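Local coordinates for aerobactin synthase IucA (Klebsiella pneumoniae subsp. pneumoniae, PDB 5JM8), which probably catalyses an ATP-dependent, NRPS-independent condensation step in assembly of the siderophore aerobactin, using a bound magnesium ion with its nucleotide, at residues His95-Pro100 / Asn544-Leu549; Arg385-Leu390 / Gln395-Ala400; Ala400-Tyr405 / Phe492-Ala497. One frame throughout, in Å; residues are numbered along the deposited sequence.

Interaction 1: His95-Pro100 / Asn544-Leu549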
loop_
_atom_site.group_PDB
_atom_site.type_symbol
_atom_site.label_atom_id
_atom_site.label_comp_id
_atom_site.label_asym_id
_atom_site.label_seq_id
_atom_site.Cartn_x
_atom_site.Cartn_y
_atom_site.Cartn_z
ATOM N N HIS A 95 -20.944 53.106 -19.833
ATOM C CA HIS A 95 -20.827 54.506 -20.224
ATOM C C HIS A 95 -19.438 54.826 -20.755
ATOM O O HIS A 95 -19.286 55.488 -21.782
ATOM C CB HIS A 95 -21.125 55.424 -19.041
ATOM C CG HIS A 95 -22.518 55.298 -18.513
ATOM N ND1 HIS A 95 -22.848 54.447 -17.481
ATOM C CD2 HIS A 95 -23.665 55.922 -18.870
ATOM C CE1 HIS A 95 -24.140 54.550 -17.226
ATOM N NE2 HIS A 95 -24.659 55.436 -18.056
ATOM N N GLN A 96 -18.427 54.356 -20.036
ATOM C CA GLN A 96 -17.042 54.699 -20.329
ATOM C C GLN A 96 -16.620 54.206 -21.707
ATOM O O GLN A 96 -15.905 54.901 -22.427
ATOM C CB GLN A 96 -16.124 54.114 -19.253
ATOM C CG GLN A 96 -14.713 54.674 -19.258
ATOM C CD GLN A 96 -13.890 54.180 -18.084
ATOM O OE1 GLN A 96 -14.407 53.513 -17.186
ATOM N NE2 GLN A 96 -12.602 54.504 -18.087
ATOM N N LEU A 97 -17.075 53.010 -22.072
ATOM C CA LEU A 97 -16.688 52.393 -23.335
ATOM C C LEU A 97 -17.845 52.300 -24.330
ATOM O O LEU A 97 -17.685 51.739 -25.414
ATOM C CB LEU A 97 -16.119 51.000 -23.076
ATOM C CG LEU A 97 -14.817 50.956 -22.277
ATOM C CD1 LEU A 97 -14.529 49.530 -21.840
ATOM C CD2 LEU A 97 -13.655 51.523 -23.089
ATOM N N LEU A 98 -18.999 52.860 -23.966
ATOM C CA LEU A 98 -20.176 52.842 -24.835
ATOM C C LEU A 98 -20.502 51.399 -25.218
ATOM O O LEU A 98 -20.594 51.059 -26.397
ATOM C CB LEU A 98 -19.936 53.703 -26.083
ATOM C CG LEU A 98 -21.119 53.959 -27.024
ATOM C CD1 LEU A 98 -22.152 54.865 -26.377
ATOM C CD2 LEU A 98 -20.638 54.543 -28.344
ATOM N N LEU A 99 -20.660 50.550 -24.209
ATOM C CA LEU A 99 -20.755 49.112 -24.431
ATOM C C LEU A 99 -22.182 48.669 -24.747
ATOM O O LEU A 99 -23.133 49.169 -24.144
ATOM C CB LEU A 99 -20.238 48.355 -23.207
ATOM C CG LEU A 99 -18.794 48.665 -22.813
ATOM C CD1 LEU A 99 -18.448 47.997 -21.497
ATOM C CD2 LEU A 99 -17.830 48.230 -23.905
ATOM N N PRO A 100 -22.336 47.731 -25.701
ATOM C CA PRO A 100 -23.658 47.173 -25.999
ATOM C C PRO A 100 -24.287 46.549 -24.758
ATOM O O PRO A 100 -23.649 45.734 -24.096
ATOM C CB PRO A 100 -23.362 46.117 -27.068
ATOM C CG PRO A 100 -22.097 46.560 -27.697
ATOM C CD PRO A 100 -21.302 47.178 -26.596
ATOM N N ASN A 544 -7.775 39.694 -18.878
ATOM C CA ASN A 544 -8.901 38.768 -18.958
ATOM C C ASN A 544 -10.253 39.446 -18.741
ATOM O O ASN A 544 -11.275 38.978 -19.242
ATOM C CB ASN A 544 -8.736 37.648 -17.929
ATOM C CG ASN A 544 -7.578 36.728 -18.244
ATOM O OD1 ASN A 544 -7.609 35.986 -19.226
ATOM N ND2 ASN A 544 -6.551 36.762 -17.404
ATOM N N PHE A 545 -10.256 40.546 -17.994
ATOM C CA PHE A 545 -11.499 41.196 -17.590
ATOM C C PHE A 545 -12.204 41.858 -18.777
ATOM O O PHE A 545 -13.402 41.656 -18.979
ATOM C CB PHE A 545 -11.221 42.225 -16.488
ATOM C CG PHE A 545 -12.449 42.947 -15.997
ATOM C CD1 PHE A 545 -12.973 44.004 -16.721
ATOM C CD2 PHE A 545 -13.063 42.591 -14.806
ATOM C CE1 PHE A 545 -14.093 44.681 -16.281
ATOM C CE2 PHE A 545 -14.183 43.268 -14.359
ATOM C CZ PHE A 545 -14.700 44.309 -15.099
ATOM N N PHE A 546 -11.470 42.640 -19.565
ATOM C CA PHE A 546 -12.065 43.334 -20.706
ATOM C C PHE A 546 -12.093 42.426 -21.930
ATOM O O PHE A 546 -12.817 42.686 -22.891
ATOM C CB PHE A 546 -11.310 44.630 -21.005
ATOM C CG PHE A 546 -11.453 45.666 -19.927
ATOM C CD1 PHE A 546 -12.641 46.360 -19.769
ATOM C CD2 PHE A 546 -10.406 45.934 -19.063
ATOM C CE1 PHE A 546 -12.780 47.307 -18.772
ATOM C CE2 PHE A 546 -10.537 46.877 -18.067
ATOM C CZ PHE A 546 -11.728 47.566 -17.922
ATOM N N CYS A 547 -11.310 41.354 -21.885
ATOM C CA CYS A 547 -11.354 40.334 -22.925
ATOM C C CYS A 547 -12.630 39.512 -22.793
ATOM O O CYS A 547 -13.235 39.111 -23.787
ATOM C CB CYS A 547 -10.130 39.422 -22.846
ATOM S SG CYS A 547 -10.084 38.122 -24.101
ATOM N N TYR A 548 -13.033 39.268 -21.551
ATOM C CA TYR A 548 -14.209 38.459 -21.254
ATOM C C TYR A 548 -15.489 39.258 -21.482
ATOM O O TYR A 548 -16.534 38.707 -21.835
ATOM C CB TYR A 548 -14.142 37.960 -19.811
ATOM C CG TYR A 548 -15.117 36.860 -19.482
ATOM C CD1 TYR A 548 -14.955 35.595 -20.013
ATOM C CD2 TYR A 548 -16.188 37.081 -18.629
ATOM C CE1 TYR A 548 -15.831 34.582 -19.719
ATOM C CE2 TYR A 548 -17.073 36.070 -18.326
ATOM C CZ TYR A 548 -16.886 34.820 -18.874
ATOM O OH TYR A 548 -17.756 33.803 -18.577
ATOM N N LEU A 549 -15.386 40.564 -21.276
ATOM C CA LEU A 549 -16.489 41.489 -21.501
ATOM C C LEU A 549 -16.785 41.625 -22.996
ATOM O O LEU A 549 -17.916 41.911 -23.390
ATOM C CB LEU A 549 -16.143 42.844 -20.884
ATOM C CG LEU A 549 -17.103 44.025 -21.017
ATOM C CD1 LEU A 549 -18.467 43.721 -20.417
ATOM C CD2 LEU A 549 -16.471 45.226 -20.336
#
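Leu99 has its CG anti to the carbonyl carbon (chi1 -58°), whereas Leu549 has its CG anti to the backbone N (chi1 178°), and in this way an extended methyl branch of each side chain is carried to the other. The contact joins two elements distant in sequence: the link of a helix-loop-helix unit, between helices 82-96 and 101-124, and the short helix 545-549. Its two backbones stay well apart, with 9.2 Å between the CA atoms of Leu99 and Leu549, so the interface is made by the ends of long side chains that cross at about a right angle. Leucine suits such a place because its branch bridges the gap and brings only carbon to it.

Leu98, with positive phi, breaks the helix that ends before it, and Pro100 then takes the N-cap position of the next. Leu97 and Leu99, one on either side of Leu98 in sequence, both point toward the short helix. Glu26 OE2 accepts a hydrogen bond from the backbone N of Phe545, while Leu93 of helix 82-96 touches Leu99, Phe545 and Phe546. The Phe546 ring is supported from one face by Phe545 CD1, which sits 3.7 Å above its centre. Leu97 CD1 reaches the same ring obliquely, 4.2 Å from Phe546 CE1, and the tightest touch is that of Leu99 CD1 on Leu549 CD2, at 3.6 Å.

Interaction 2: Arg385-Leu390 / Gln395-Ala400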
loop_
_atom_site.group_PDB
_atom_site.type_symbol
_atom_site.label_atom_id
_atom_site.label_comp_id
_atom_site.label_asym_id
_atom_site.label_seq_id
_atom_site.Cartn_x
_atom_site.Cartn_y
_atom_site.Cartn_z
ATOM N N ARG A 385 5.525 22.715 6.601
ATOM C CA ARG A 385 5.986 21.351 6.840
ATOM C C ARG A 385 7.473 21.238 6.548
ATOM O O ARG A 385 8.195 20.512 7.231
ATOM C CB ARG A 385 5.212 20.351 5.983
ATOM C CG ARG A 385 3.827 20.041 6.497
ATOM C CD ARG A 385 3.243 18.842 5.786
ATOM N NE ARG A 385 3.152 19.059 4.347
ATOM C CZ ARG A 385 2.108 19.606 3.733
ATOM N NH1 ARG A 385 1.050 19.999 4.431
ATOM N NH2 ARG A 385 2.121 19.758 2.417
ATOM N N LEU A 386 7.922 21.954 5.524
ATOM C CA LEU A 386 9.333 21.990 5.172
ATOM C C LEU A 386 10.135 22.573 6.331
ATOM O O LEU A 386 11.176 22.037 6.711
ATOM C CB LEU A 386 9.541 22.814 3.900
ATOM C CG LEU A 386 10.980 23.038 3.435
ATOM C CD1 LEU A 386 11.677 21.712 3.173
ATOM C CD2 LEU A 386 10.992 23.921 2.191
ATOM N N SER A 387 9.628 23.664 6.895
ATOM C CA SER A 387 10.278 24.331 8.018
ATOM C C SER A 387 10.425 23.392 9.213
ATOM O O SER A 387 11.522 23.222 9.746
ATOM C CB SER A 387 9.487 25.580 8.422
ATOM O OG SER A 387 10.035 26.187 9.579
ATOM N N ASP A 388 9.318 22.780 9.622
ATOM C CA ASP A 388 9.301 21.912 10.796
ATOM C C ASP A 388 10.209 20.697 10.639
ATOM O O ASP A 388 10.857 20.271 11.596
ATOM C CB ASP A 388 7.876 21.438 11.088
ATOM C CG ASP A 388 6.970 22.558 11.563
ATOM O OD1 ASP A 388 7.477 23.531 12.162
ATOM O OD2 ASP A 388 5.745 22.460 11.341
ATOM N N ARG A 389 10.241 20.134 9.436
ATOM C CA ARG A 389 11.059 18.956 9.170
ATOM C C ARG A 389 12.546 19.292 9.259
ATOM O O ARG A 389 13.299 18.626 9.972
ATOM C CB ARG A 389 10.727 18.372 7.794
ATOM C CG ARG A 389 11.522 17.121 7.444
ATOM C CD ARG A 389 10.991 16.441 6.187
ATOM N NE ARG A 389 11.082 17.299 5.007
ATOM C CZ ARG A 389 12.154 17.389 4.225
ATOM N NH1 ARG A 389 13.245 16.678 4.489
ATOM N NH2 ARG A 389 12.137 18.194 3.175
ATOM N N LEU A 390 12.962 20.338 8.550
ATOM C CA LEU A 390 14.371 20.716 8.506
ATOM C C LEU A 390 14.790 21.493 9.750
ATOM O O LEU A 390 15.978 21.728 9.970
ATOM C CB LEU A 390 14.660 21.553 7.258
ATOM C CG LEU A 390 14.395 20.885 5.907
ATOM C CD1 LEU A 390 14.627 21.873 4.781
ATOM C CD2 LEU A 390 15.270 19.654 5.725
ATOM N N GLN A 395 10.456 31.564 7.264
ATOM C CA GLN A 395 10.994 32.455 6.238
ATOM C C GLN A 395 12.142 31.775 5.488
ATOM O O GLN A 395 12.263 31.912 4.270
ATOM C CB GLN A 395 11.467 33.785 6.849
ATOM C CG GLN A 395 12.185 34.703 5.851
ATOM C CD GLN A 395 12.344 36.134 6.344
ATOM O OE1 GLN A 395 11.365 36.802 6.671
ATOM N NE2 GLN A 395 13.583 36.618 6.369
ATOM N N GLN A 396 12.984 31.046 6.218
ATOM C CA GLN A 396 14.068 30.277 5.605
ATOM C C GLN A 396 13.509 29.182 4.710
ATOM O O GLN A 396 14.061 28.887 3.649
ATOM C CB GLN A 396 14.970 29.660 6.677
ATOM C CG GLN A 396 15.970 30.627 7.290
ATOM C CD GLN A 396 16.651 30.065 8.525
ATOM O OE1 GLN A 396 16.108 29.196 9.207
ATOM N NE2 GLN A 396 17.850 30.562 8.819
ATOM N N ALA A 397 12.411 28.576 5.149
ATOM C CA ALA A 397 11.735 27.563 4.355
ATOM C C ALA A 397 11.144 28.203 3.103
ATOM O O ALA A 397 11.165 27.615 2.021
ATOM C CB ALA A 397 10.654 26.878 5.177
ATOM N N ALA A 398 10.637 29.420 3.254
ATOM C CA ALA A 398 10.023 30.138 2.148
ATOM C C ALA A 398 11.062 30.494 1.093
ATOM O O ALA A 398 10.828 30.332 -0.103
ATOM C CB ALA A 398 9.331 31.387 2.651
ATOM N N HIS A 399 12.207 30.989 1.546
ATOM C CA HIS A 399 13.310 31.310 0.650
ATOM C C HIS A 399 13.819 30.062 -0.063
ATOM O O HIS A 399 14.037 30.074 -1.276
ATOM C CB HIS A 399 14.449 31.967 1.424
ATOM C CG HIS A 399 14.119 33.330 1.945
ATOM N ND1 HIS A 399 14.880 33.963 2.905
ATOM C CD2 HIS A 399 13.117 34.187 1.635
ATOM C CE1 HIS A 399 14.358 35.147 3.168
ATOM N NE2 HIS A 399 13.287 35.308 2.410
ATOM N N ALA A 400 14.007 28.989 0.700
ATOM C CA ALA A 400 14.454 27.717 0.148
ATOM C C ALA A 400 13.490 27.197 -0.914
ATOM O O ALA A 400 13.914 26.696 -1.954
ATOM C CB ALA A 400 14.612 26.697 1.257
#
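A corner between two consecutive helices, where helix 378-390 passes through a very short link into helix 394-420 and the chain changes direction sharply, brings Leu386 and Ser387 against Ala397. Close to the turn the two backbones come so near at one point that the CA atoms of Ser387 and Ala397 are 5.1 Å apart. Alanine fits this spot because its small methyl lets the backbones come this close: Ala397 CB points toward the first helix and lies 3.7 Å from Ser387 CB and 3.8 Å from Ser387 N. Serine is nearly as small, and it meets the methyl with its CB carbon; with OG anti to the backbone N (chi1 175°), the hydroxyl is turned away from the point of closest touch.

Leu386 adds a second touch. Its CG is likewise anti to the backbone N (chi1 176°), and the outstretched CD2 branch reaches the second helix, 3.7 Å from Ala397 O and 4.2 Å from Ala397 CB. At the turn itself, Thr393 N donates a hydrogen bond to Gln396 OE1, while Arg385, whose side chain leaves away from the second segment, forms a salt bridge through NE with Asp438. The second subunit approaches this corner too, packing Arg323 of that chain on Leu390 and Gln313 of that chain on Gln396.

Between the two segments all three residues are buried and meet mainly through carbon, without a hydrogen bond, which implies that the pairing rests on close van der Waals fit and on the small size of Ala397 and Ser387.

Interaction 3: Ala400-Tyr405 / Phe492-Ala497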
loop_
_atom_site.group_PDB
_atom_site.type_symbol
_atom_site.label_atom_id
_atom_site.label_comp_id
_atom_site.label_asym_id
_atom_site.label_seq_id
_atom_site.Cartn_x
_atom_site.Cartn_y
_atom_site.Cartn_z
ATOM N N ALA A 400 14.007 28.989 0.700
ATOM C CA ALA A 400 14.454 27.717 0.148
ATOM C C ALA A 400 13.490 27.197 -0.914
ATOM O O ALA A 400 13.914 26.696 -1.954
ATOM C CB ALA A 400 14.612 26.697 1.257
ATOM N N TRP A 401 12.194 27.314 -0.647
ATOM C CA TRP A 401 11.180 26.848 -1.585
ATOM C C TRP A 401 11.211 27.690 -2.861
ATOM O O TRP A 401 11.146 27.155 -3.968
ATOM C CB TRP A 401 9.790 26.890 -0.942
ATOM C CG TRP A 401 8.768 26.043 -1.654
ATOM C CD1 TRP A 401 8.316 24.812 -1.275
ATOM C CD2 TRP A 401 8.081 26.365 -2.870
ATOM N NE1 TRP A 401 7.389 24.350 -2.179
ATOM C CE2 TRP A 401 7.227 25.286 -3.166
ATOM C CE3 TRP A 401 8.103 27.464 -3.733
ATOM C CZ2 TRP A 401 6.406 25.271 -4.292
ATOM C CZ3 TRP A 401 7.287 27.447 -4.849
ATOM C CH2 TRP A 401 6.451 26.359 -5.118
ATOM N N VAL A 402 11.324 29.007 -2.703
ATOM C CA VAL A 402 11.363 29.918 -3.846
ATOM C C VAL A 402 12.631 29.744 -4.680
ATOM O O VAL A 402 12.581 29.799 -5.909
ATOM C CB VAL A 402 11.264 31.391 -3.394
ATOM C CG1 VAL A 402 11.564 32.339 -4.557
ATOM C CG2 VAL A 402 9.885 31.677 -2.823
ATOM N N ASP A 403 13.767 29.561 -4.017
ATOM C CA ASP A 403 15.026 29.349 -4.726
ATOM C C ASP A 403 14.995 28.063 -5.542
ATOM O O ASP A 403 15.437 28.036 -6.689
ATOM C CB ASP A 403 16.194 29.310 -3.744
ATOM C CG ASP A 403 16.406 30.632 -3.037
ATOM O OD1 ASP A 403 15.861 31.656 -3.505
ATOM O OD2 ASP A 403 17.124 30.649 -2.015
ATOM N N ALA A 404 14.473 26.998 -4.942
ATOM C CA ALA A 404 14.369 25.712 -5.619
ATOM C C ALA A 404 13.374 25.773 -6.770
ATOM O O ALA A 404 13.523 25.068 -7.767
ATOM C CB ALA A 404 13.969 24.633 -4.636
ATOM N N TYR A 405 12.352 26.611 -6.623
ATOM C CA TYR A 405 11.363 26.809 -7.675
ATOM C C TYR A 405 12.020 27.419 -8.907
ATOM O O TYR A 405 11.734 27.025 -10.036
ATOM C CB TYR A 405 10.224 27.702 -7.178
ATOM C CG TYR A 405 9.300 28.201 -8.270
ATOM C CD1 TYR A 405 8.212 27.447 -8.688
ATOM C CD2 TYR A 405 9.511 29.433 -8.874
ATOM C CE1 TYR A 405 7.361 27.904 -9.681
ATOM C CE2 TYR A 405 8.669 29.897 -9.869
ATOM C CZ TYR A 405 7.595 29.128 -10.268
ATOM O OH TYR A 405 6.754 29.587 -11.259
ATOM N N PHE A 492 4.845 35.082 -9.627
ATOM C CA PHE A 492 4.380 36.106 -8.701
ATOM C C PHE A 492 3.222 35.595 -7.842
ATOM O O PHE A 492 2.942 36.153 -6.784
ATOM C CB PHE A 492 3.966 37.374 -9.456
ATOM C CG PHE A 492 5.116 38.094 -10.124
ATOM C CD1 PHE A 492 6.433 37.814 -9.785
ATOM C CD2 PHE A 492 4.876 39.056 -11.091
ATOM C CE1 PHE A 492 7.482 38.478 -10.400
ATOM C CE2 PHE A 492 5.923 39.719 -11.709
ATOM C CZ PHE A 492 7.223 39.429 -11.362
ATOM N N ALA A 493 2.557 34.530 -8.286
ATOM C CA ALA A 493 1.521 33.901 -7.475
ATOM C C ALA A 493 2.168 33.176 -6.305
ATOM O O ALA A 493 1.600 33.093 -5.217
ATOM C CB ALA A 493 0.692 32.942 -8.302
ATOM N N VAL A 494 3.368 32.656 -6.541
ATOM C CA VAL A 494 4.141 32.003 -5.494
ATOM C C VAL A 494 4.590 33.033 -4.459
ATOM O O VAL A 494 4.377 32.852 -3.262
ATOM C CB VAL A 494 5.371 31.264 -6.079
ATOM C CG1 VAL A 494 6.282 30.752 -4.976
ATOM C CG2 VAL A 494 4.922 30.124 -6.974
ATOM N N THR A 495 5.206 34.114 -4.927
ATOM C CA THR A 495 5.713 35.148 -4.031
ATOM C C THR A 495 4.570 35.853 -3.301
ATOM O O THR A 495 4.704 36.229 -2.137
ATOM C CB THR A 495 6.554 36.193 -4.794
ATOM O OG1 THR A 495 5.741 36.853 -5.771
ATOM C CG2 THR A 495 7.732 35.530 -5.491
ATOM N N ALA A 496 3.443 36.019 -3.989
ATOM C CA ALA A 496 2.275 36.683 -3.416
ATOM C C ALA A 496 1.633 35.850 -2.314
ATOM O O ALA A 496 1.242 36.381 -1.277
ATOM C CB ALA A 496 1.255 36.981 -4.500
ATOM N N ALA A 497 1.518 34.548 -2.551
ATOM C CA ALA A 497 0.970 33.633 -1.557
ATOM C C ALA A 497 1.790 33.681 -0.274
ATOM O O ALA A 497 1.244 33.725 0.824
ATOM C CB ALA A 497 0.932 32.222 -2.106
#
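Val494 is a forked bump that enters a three-sided hollow formed by Trp401, Val402 and Tyr405 on the facing helix. The two helical segments run almost exactly antiparallel, at 177°, with axes 11.1 Å apart at closest approach; this separation is bridged by large side chains on one side and filled by a compact, branched one on the other.

The two methyls divide the contact unequally. CG1 presses on the six-membered part of the indole, 3.5 Å from Trp401 CZ3, approaching obliquely, and is also 4.3 Å from Val402 CG2, another side of the hollow. CG2 brushes the indole as well, but lies over one face of the Tyr405 ring, 4.2 Å above its plane and displaced toward the rim. Trp401 does not start out aimed at its partner: its CG is anti to the backbone N (chi1 -162°), and the long, flat indole crosses the valine at about a right angle, bringing its far corner into play. A beta-branched residue suits this place because both methyls leave the same carbon and can touch two aromatic walls at once. Next to it, Thr495 OG1 turns back on its own helix, donating to Phe492 O at 3.1 Å, from the same face of that carbonyl as Ala496 N.

The hollow is completed by neighbouring helices: Leu379 of helix 378-390 touches both Trp401 and Val494, Leu364 of helix 364-368 touches Val494 and Tyr405, and helix 506-521 flanks the pair through Leu509 on Thr495 and an Asp403-Arg512 salt bridge.

How the interactions relate
Interactions 2 and 3 are neighbours on helix 394-420: they share Ala400, their centres lie 12 Å apart, and the same helix meets first helix 378-390 and then helix 475-500. Ala317 of the second subunit packs on the shared alanine, so a subunit interface reaches this junction. In interaction 3 the Val494 side chain lies about 11 Å from the bound ATP, too far to touch it. Interaction 1 stands apart, its centre 44 Å from that of interaction 2 and 33 Å from that of interaction 3, yet along the chain it closes a loop enclosing both.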